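Local structure of CT398 (Chlamydia trachomatis, 4ILO) at residues Ile73-Gln84 with Leu96-Arg107. The protein is of unknown function but combines a long coiled-coil hairpin with a zinc ribbon domain, and may bind DNA or RNA. Sequence-based numbering, arbitrary orientation.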
ATOM      1  N   ILE A  73      39.608  27.256 -21.538  1.00 14.10           N
ATOM      2  CA  ILE A  73      40.858  27.681 -20.916  1.00 14.53           C
ATOM      3  C   ILE A  73      42.057  27.184 -21.729  1.00  9.55           C
ATOM      4  O   ILE A  73      43.080  27.893 -21.889  1.00  9.43           O
ATOM      5  CB  ILE A  73      40.904  27.222 -19.446  1.00 12.31           C
ATOM      6  CG1 ILE A  73      39.854  27.962 -18.640  1.00 19.90           C
ATOM      7  CG2 ILE A  73      42.265  27.531 -18.827  1.00 13.06           C
ATOM      8  CD1 ILE A  73      39.899  27.626 -17.148  1.00 24.49           C
ATOM      9  N   SER A  74      41.962  25.956 -22.223  1.00  9.03           N
ATOM     10  CA  SER A  74      43.033  25.375 -23.034  1.00  8.91           C
ATOM     11  C   SER A  74      43.282  26.204 -24.281  1.00 12.06           C
ATOM     12  O   SER A  74      44.439  26.494 -24.608  1.00 12.91           O
ATOM     13  CB  SER A  74      42.727  23.918 -23.397  1.00  8.96           C
ATOM     14  OG  SER A  74      42.663  23.116 -22.199  1.00  8.83           O
ATOM     15  N   ASP A  75      42.218  26.658 -24.950  1.00 14.82           N
ATOM     16  CA  ASP A  75      42.416  27.512 -26.122  1.00 15.23           C
ATOM     17  C   ASP A  75      43.007  28.856 -25.729  1.00 16.32           C
ATOM     18  O   ASP A  75      43.751  29.452 -26.499  1.00 18.12           O
ATOM     19  CB  ASP A  75      41.121  27.814 -26.868  1.00 19.21           C
ATOM     20  CG  ASP A  75      40.448  26.572 -27.425  1.00 26.70           C
ATOM     21  OD1 ASP A  75      41.107  25.500 -27.556  1.00 25.46           O
ATOM     22  OD2 ASP A  75      39.238  26.696 -27.721  1.00 26.11           O
ATOM     23  N   GLN A  76      42.651  29.363 -24.563  1.00 14.03           N
ATOM     24  CA  GLN A  76      43.173  30.651 -24.160  1.00 13.08           C
ATOM     25  C   GLN A  76      44.655  30.546 -23.807  1.00 12.27           C
ATOM     26  O   GLN A  76      45.428  31.451 -24.101  1.00 12.39           O
ATOM     27  CB  GLN A  76      42.367  31.142 -22.958  1.00 17.78           C
ATOM     28  CG  GLN A  76      42.683  32.570 -22.600  1.00 37.96           C
ATOM     29  CD  GLN A  76      42.547  33.508 -23.812  1.00 48.53           C
ATOM     30  OE1 GLN A  76      41.537  33.474 -24.551  1.00 52.02           O
ATOM     31  NE2 GLN A  76      43.579  34.327 -24.033  1.00 44.21           N
ATOM     32  N   ILE A  77      45.062  29.461 -23.157  1.00 10.64           N
ATOM     33  CA  ILE A  77      46.469  29.261 -22.857  1.00  8.94           C
ATOM     34  C   ILE A  77      47.266  29.191 -24.148  1.00 13.31           C
ATOM     35  O   ILE A  77      48.340  29.805 -24.270  1.00 16.47           O
ATOM     36  CB  ILE A  77      46.638  28.001 -21.996  1.00  8.70           C
ATOM     37  CG1 ILE A  77      46.165  28.265 -20.561  1.00  9.65           C
ATOM     38  CG2 ILE A  77      48.125  27.478 -22.021  1.00  8.85           C
ATOM     39  CD1 ILE A  77      46.151  26.957 -19.739  1.00 14.60           C
ATOM     40  N   ASN A  78      46.739  28.495 -25.152  1.00 10.98           N
ATOM     41  CA  ASN A  78      47.420  28.469 -26.450  1.00  9.08           C
ATOM     42  C   ASN A  78      47.560  29.854 -27.040  1.00 10.71           C
ATOM     43  O   ASN A  78      48.609  30.181 -27.614  1.00 16.40           O
ATOM     44  CB  ASN A  78      46.687  27.600 -27.459  1.00  9.64           C
ATOM     45  CG  ASN A  78      46.900  26.126 -27.225  1.00 55.31           C
ATOM     46  OD1 ASN A  78      48.006  25.710 -26.857  1.00 52.22           O
ATOM     47  ND2 ASN A  78      45.846  25.316 -27.421  1.00 50.69           N
ATOM     48  N   LYS A  79      46.507  30.672 -26.971  1.00 15.37           N
ATOM     49  CA  LYS A  79      46.649  32.037 -27.463  1.00 16.56           C
ATOM     50  C   LYS A  79      47.755  32.761 -26.712  1.00 16.70           C
ATOM     51  O   LYS A  79      48.534  33.499 -27.314  1.00 13.42           O
ATOM     52  CB  LYS A  79      45.348  32.816 -27.334  1.00 19.05           C
ATOM     53  N   LEU A  80      47.844  32.568 -25.394  1.00 12.61           N
ATOM     54  CA  LEU A  80      48.836  33.314 -24.639  1.00 19.86           C
ATOM     55  C   LEU A  80      50.251  32.873 -25.010  1.00 18.50           C
ATOM     56  O   LEU A  80      51.191  33.680 -24.984  1.00 14.83           O
ATOM     57  CB  LEU A  80      48.598  33.119 -23.157  1.00  9.37           C
ATOM     58  CG  LEU A  80      47.311  33.694 -22.551  1.00 11.89           C
ATOM     59  CD1 LEU A  80      47.152  33.218 -21.113  1.00 10.37           C
ATOM     60  CD2 LEU A  80      47.277  35.280 -22.580  1.00 11.42           C
ATOM     61  N   GLU A  81      50.422  31.600 -25.341  1.00 11.65           N
ATOM     62  CA  GLU A  81      51.737  31.105 -25.716  1.00 17.30           C
ATOM     63  C   GLU A  81      52.168  31.696 -27.044  1.00 18.31           C
ATOM     64  O   GLU A  81      53.301  32.149 -27.193  1.00 19.42           O
ATOM     65  CB  GLU A  81      51.725  29.577 -25.773  1.00 13.97           C
ATOM     66  CG  GLU A  81      51.704  29.049 -24.383  1.00 23.68           C
ATOM     67  CD  GLU A  81      51.624  27.563 -24.297  1.00 26.55           C
ATOM     68  OE1 GLU A  81      51.192  26.946 -25.294  1.00 28.92           O
ATOM     69  OE2 GLU A  81      51.974  27.036 -23.208  1.00 35.74           O
ATOM     70  N   ASN A  82      51.267  31.751 -28.002  1.00 20.75           N
ATOM     71  CA  ASN A  82      51.604  32.419 -29.246  1.00 24.49           C
ATOM     72  C   ASN A  82      51.970  33.884 -29.000  1.00 24.17           C
ATOM     73  O   ASN A  82      52.936  34.387 -29.588  1.00 23.42           O
ATOM     74  CB  ASN A  82      50.452  32.251 -30.245  1.00 25.97           C
ATOM     75  CG  ASN A  82      50.165  30.778 -30.543  1.00 34.75           C
ATOM     76  OD1 ASN A  82      51.054  29.913 -30.443  1.00 40.01           O
ATOM     77  ND2 ASN A  82      48.926  30.485 -30.877  1.00 32.61           N
ATOM     78  N   GLN A  83      51.220  34.587 -28.132  1.00 20.26           N
ATOM     79  CA  GLN A  83      51.532  35.997 -27.870  1.00 20.97           C
ATOM     80  C   GLN A  83      52.930  36.141 -27.287  1.00 17.79           C
ATOM     81  O   GLN A  83      53.705  37.015 -27.690  1.00 18.57           O
ATOM     82  CB  GLN A  83      50.530  36.609 -26.892  1.00 26.61           C
ATOM     83  CG  GLN A  83      49.184  36.943 -27.474  1.00 27.23           C
ATOM     84  CD  GLN A  83      48.160  37.429 -26.447  1.00 33.45           C
ATOM     85  OE1 GLN A  83      48.490  38.133 -25.500  1.00 42.59           O
ATOM     86  NE2 GLN A  83      46.892  37.052 -26.653  1.00 37.61           N
ATOM     87  N   GLN A  84      53.263  35.278 -26.332  1.00 15.49           N
ATOM     88  CA  GLN A  84      54.527  35.386 -25.647  1.00 16.52           C
ATOM     89  C   GLN A  84      55.696  35.116 -26.585  1.00 21.95           C
ATOM     90  O   GLN A  84      56.758  35.720 -26.426  1.00 16.99           O
ATOM     91  CB  GLN A  84      54.557  34.415 -24.459  1.00 13.52           C
ATOM     92  CG  GLN A  84      55.771  34.634 -23.582  1.00 10.43           C
ATOM     93  CD  GLN A  84      55.916  33.621 -22.474  1.00 17.37           C
ATOM     94  OE1 GLN A  84      56.030  33.947 -21.255  1.00 19.23           O
ATOM     95  NE2 GLN A  84      55.926  32.397 -22.868  1.00 12.60           N
ATOM     96  N   LEU A  96      52.712  37.383 -19.213  1.00 12.59           N
ATOM     97  CA  LEU A  96      52.237  36.174 -19.878  1.00 16.11           C
ATOM     98  C   LEU A  96      52.655  34.910 -19.134  1.00  8.00           C
ATOM     99  O   LEU A  96      51.856  33.980 -18.981  1.00  9.92           O
ATOM    100  CB  LEU A  96      52.754  36.179 -21.315  1.00 17.16           C
ATOM    101  CG  LEU A  96      51.943  37.270 -22.058  1.00 14.61           C
ATOM    102  CD1 LEU A  96      52.526  37.599 -23.378  1.00 17.97           C
ATOM    103  CD2 LEU A  96      50.547  36.778 -22.267  1.00 15.53           C
ATOM    104  N   THR A  97      53.888  34.861 -18.623  1.00  9.63           N
ATOM    105  CA  THR A  97      54.253  33.732 -17.769  1.00  6.33           C
ATOM    106  C   THR A  97      53.248  33.577 -16.632  1.00 12.46           C
ATOM    107  O   THR A  97      52.718  32.472 -16.388  1.00  6.88           O
ATOM    108  CB  THR A  97      55.658  33.952 -17.217  1.00  8.72           C
ATOM    109  OG1 THR A  97      56.608  33.821 -18.291  1.00 10.00           O
ATOM    110  CG2 THR A  97      56.007  32.949 -16.162  1.00  5.76           C
ATOM    111  N   GLN A  98      52.984  34.688 -15.920  1.00  6.00           N
ATOM    112  CA  GLN A  98      52.163  34.636 -14.728  1.00  9.94           C
ATOM    113  C   GLN A  98      50.734  34.258 -15.101  1.00  8.01           C
ATOM    114  O   GLN A  98      50.111  33.454 -14.413  1.00  5.92           O
ATOM    115  CB  GLN A  98      52.211  35.973 -13.989  1.00  6.55           C
ATOM    116  CG  GLN A  98      53.598  36.260 -13.380  1.00 14.05           C
ATOM    117  CD  GLN A  98      53.932  37.753 -13.226  1.00 29.90           C
ATOM    118  OE1 GLN A  98      53.050  38.630 -13.284  1.00 16.77           O
ATOM    119  NE2 GLN A  98      55.228  38.051 -13.052  1.00 43.79           N
ATOM    120  N   GLU A  99      50.212  34.842 -16.185  1.00  7.83           N
ATOM    121  CA  GLU A  99      48.862  34.517 -16.610  1.00 17.02           C
ATOM    122  C   GLU A  99      48.739  33.037 -16.967  1.00 11.59           C
ATOM    123  O   GLU A  99      47.752  32.385 -16.615  1.00  8.32           O
ATOM    124  CB  GLU A  99      48.452  35.398 -17.786  1.00 14.09           C
ATOM    125  CG  GLU A  99      46.962  35.269 -18.097  1.00 26.08           C
ATOM    126  CD  GLU A  99      46.027  36.087 -17.182  1.00 38.93           C
ATOM    127  OE1 GLU A  99      46.424  37.146 -16.610  1.00 28.00           O
ATOM    128  OE2 GLU A  99      44.854  35.659 -17.071  1.00 48.55           O
ATOM    129  N   MET A 100      49.738  32.479 -17.648  1.00  8.93           N
ATOM    130  CA  MET A 100      49.643  31.086 -18.058  1.00  6.92           C
ATOM    131  C   MET A 100      49.712  30.173 -16.849  1.00 12.59           C
ATOM    132  O   MET A 100      48.996  29.152 -16.761  1.00  7.38           O
ATOM    133  CB  MET A 100      50.731  30.754 -19.080  1.00  7.01           C
ATOM    134  CG  MET A 100      50.398  31.283 -20.481  1.00 13.86           C
ATOM    135  SD  MET A 100      51.715  30.861 -21.635  1.00 23.79           S
ATOM    136  CE  MET A 100      52.841  32.221 -21.561  1.00 21.72           C
ATOM    137  N   THR A 101      50.514  30.557 -15.879  1.00  5.17           N
ATOM    138  CA  THR A 101      50.603  29.775 -14.648  1.00  5.74           C
ATOM    139  C   THR A 101      49.257  29.756 -13.956  1.00  8.20           C
ATOM    140  O   THR A 101      48.731  28.679 -13.635  1.00  4.79           O
ATOM    141  CB  THR A 101      51.735  30.328 -13.773  1.00  7.08           C
ATOM    142  OG1 THR A 101      52.973  30.001 -14.413  1.00  5.33           O
ATOM    143  CG2 THR A 101      51.743  29.735 -12.353  1.00  5.24           C
ATOM    144  N   ALA A 102      48.618  30.933 -13.878  1.00 15.61           N
ATOM    145  CA  ALA A 102      47.336  31.045 -13.191  1.00 12.79           C
ATOM    146  C   ALA A 102      46.266  30.311 -13.965  1.00 10.19           C
ATOM    147  O   ALA A 102      45.415  29.638 -13.382  1.00 12.64           O
ATOM    148  CB  ALA A 102      46.936  32.520 -13.059  1.00 11.28           C
ATOM    149  N   ALA A 103      46.272  30.468 -15.282  1.00 10.61           N
ATOM    150  CA  ALA A 103      45.265  29.806 -16.090  1.00  8.08           C
ATOM    151  C   ALA A 103      45.410  28.299 -15.984  1.00 13.18           C
ATOM    152  O   ALA A 103      44.405  27.592 -15.824  1.00  8.58           O
ATOM    153  CB  ALA A 103      45.371  30.280 -17.527  1.00  6.63           C
ATOM    154  N   ASN A 104      46.660  27.787 -16.043  1.00  5.26           N
ATOM    155  CA  ASN A 104      46.870  26.353 -15.937  1.00  9.32           C
ATOM    156  C   ASN A 104      46.377  25.813 -14.600  1.00 12.58           C
ATOM    157  O   ASN A 104      45.866  24.683 -14.519  1.00  7.45           O
ATOM    158  CB  ASN A 104      48.333  25.995 -16.115  1.00  7.65           C
ATOM    159  CG  ASN A 104      48.542  24.516 -16.246  1.00 10.90           C
ATOM    160  OD1 ASN A 104      47.899  23.861 -17.075  1.00  8.83           O
ATOM    161  ND2 ASN A 104      49.449  23.964 -15.430  1.00 11.29           N
ATOM    162  N   LYS A 105      46.551  26.588 -13.534  1.00 15.52           N
ATOM    163  CA  LYS A 105      46.170  26.102 -12.215  1.00 15.25           C
ATOM    164  C   LYS A 105      44.655  26.030 -12.080  1.00 17.34           C
ATOM    165  O   LYS A 105      44.111  25.098 -11.460  1.00 15.87           O
ATOM    166  CB  LYS A 105      46.772  27.027 -11.164  1.00 15.45           C
ATOM    167  CG  LYS A 105      46.260  26.808  -9.761  1.00 19.21           C
ATOM    168  CD  LYS A 105      46.899  27.797  -8.756  1.00 25.91           C
ATOM    169  CE  LYS A 105      46.740  27.297  -7.310  1.00 33.98           C
ATOM    170  NZ  LYS A 105      47.440  28.194  -6.318  1.00 43.64           N
ATOM    171  N   GLU A 106      43.954  27.007 -12.642  1.00 13.01           N
ATOM    172  CA  GLU A 106      42.500  26.934 -12.688  1.00 10.40           C
ATOM    173  C   GLU A 106      42.058  25.739 -13.538  1.00 17.34           C
ATOM    174  O   GLU A 106      41.124  25.017 -13.173  1.00 16.92           O
ATOM    175  CB  GLU A 106      41.936  28.233 -13.281  1.00 12.71           C
ATOM    176  CG  GLU A 106      40.355  28.319 -13.421  1.00 17.03           C
ATOM    177  CD  GLU A 106      39.565  28.212 -12.059  1.00 60.49           C
ATOM    178  OE1 GLU A 106      40.170  28.432 -10.969  1.00 49.20           O
ATOM    179  OE2 GLU A 106      38.327  27.910 -12.078  1.00 61.15           O
ATOM    180  N   ARG A 107      42.729  25.507 -14.664  1.00  9.45           N
ATOM    181  CA  ARG A 107      42.342  24.400 -15.525  1.00  7.82           C
ATOM    182  C   ARG A 107      42.506  23.096 -14.780  1.00 11.67           C
ATOM    183  O   ARG A 107      41.642  22.218 -14.855  1.00 16.62           O
ATOM    184  CB  ARG A 107      43.177  24.369 -16.810  1.00  8.32           C
ATOM    185  CG  ARG A 107      42.728  23.277 -17.776  1.00 13.08           C
ATOM    186  CD  ARG A 107      43.419  23.361 -19.123  1.00 14.08           C
ATOM    187  NE  ARG A 107      44.879  23.312 -18.983  1.00  8.63           N
ATOM    188  CZ  ARG A 107      45.751  23.326 -19.980  1.00  8.77           C
ATOM    189  NH1 ARG A 107      45.352  23.392 -21.250  1.00  8.43           N
ATOM    190  NH2 ARG A 107      47.048  23.293 -19.692  1.00 11.21           N
TER
HETATM  191  O   HOH W   1      46.395  24.443 -23.973  1.00 18.18           O
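Near the tip of the antiparallel coiled-coil hairpin, Ile-73, Ile-77, Leu-80 and Gln-84 of helix 2-86 face Leu-96, Met-100, Ala-103 and Arg-107 of helix 90-171. The axes of the two segments come within 9.9 Å of each other, their directions 165° apart, and Ile-77 CG1 packs on the small Ala-103, 3.7 Å from its CB. Toward the turn, the methyls Leu-80 CD2 and Leu-96 CD2 meet at 3.6 Å, while Met-100 and Leu-80 lie alongside, pointing opposite ways, Met-100 CG against Leu-80 CB. A bend at chi3 (-90°) then carries Met-100 CE to within 4.0 Å of Gln-84 CB. The steps of four, three and four residues between the facing positions on each helix follow the heptad spacing of a coiled coil, here in the CT398-like hairpin domain. At the far end Arg-107 bends at chi3 (57°) and lays its guanidinium across Ile-77, whose CD1 sits over the centre of one face, 3.7 Å from CZ. Two bonds near the guanidinium plane fix its rotation: NH1 donates to Ser-74 OG (2.9 Å) and NH2 to Asn-104 OD1 (2.8 Å). A water accepting from Arg-107 NH1 and donating to Ser-74 O adds a second link between the helices, and Ser-74 OG is also hydrogen-bonded to Ile-70 O one turn earlier on the same helix.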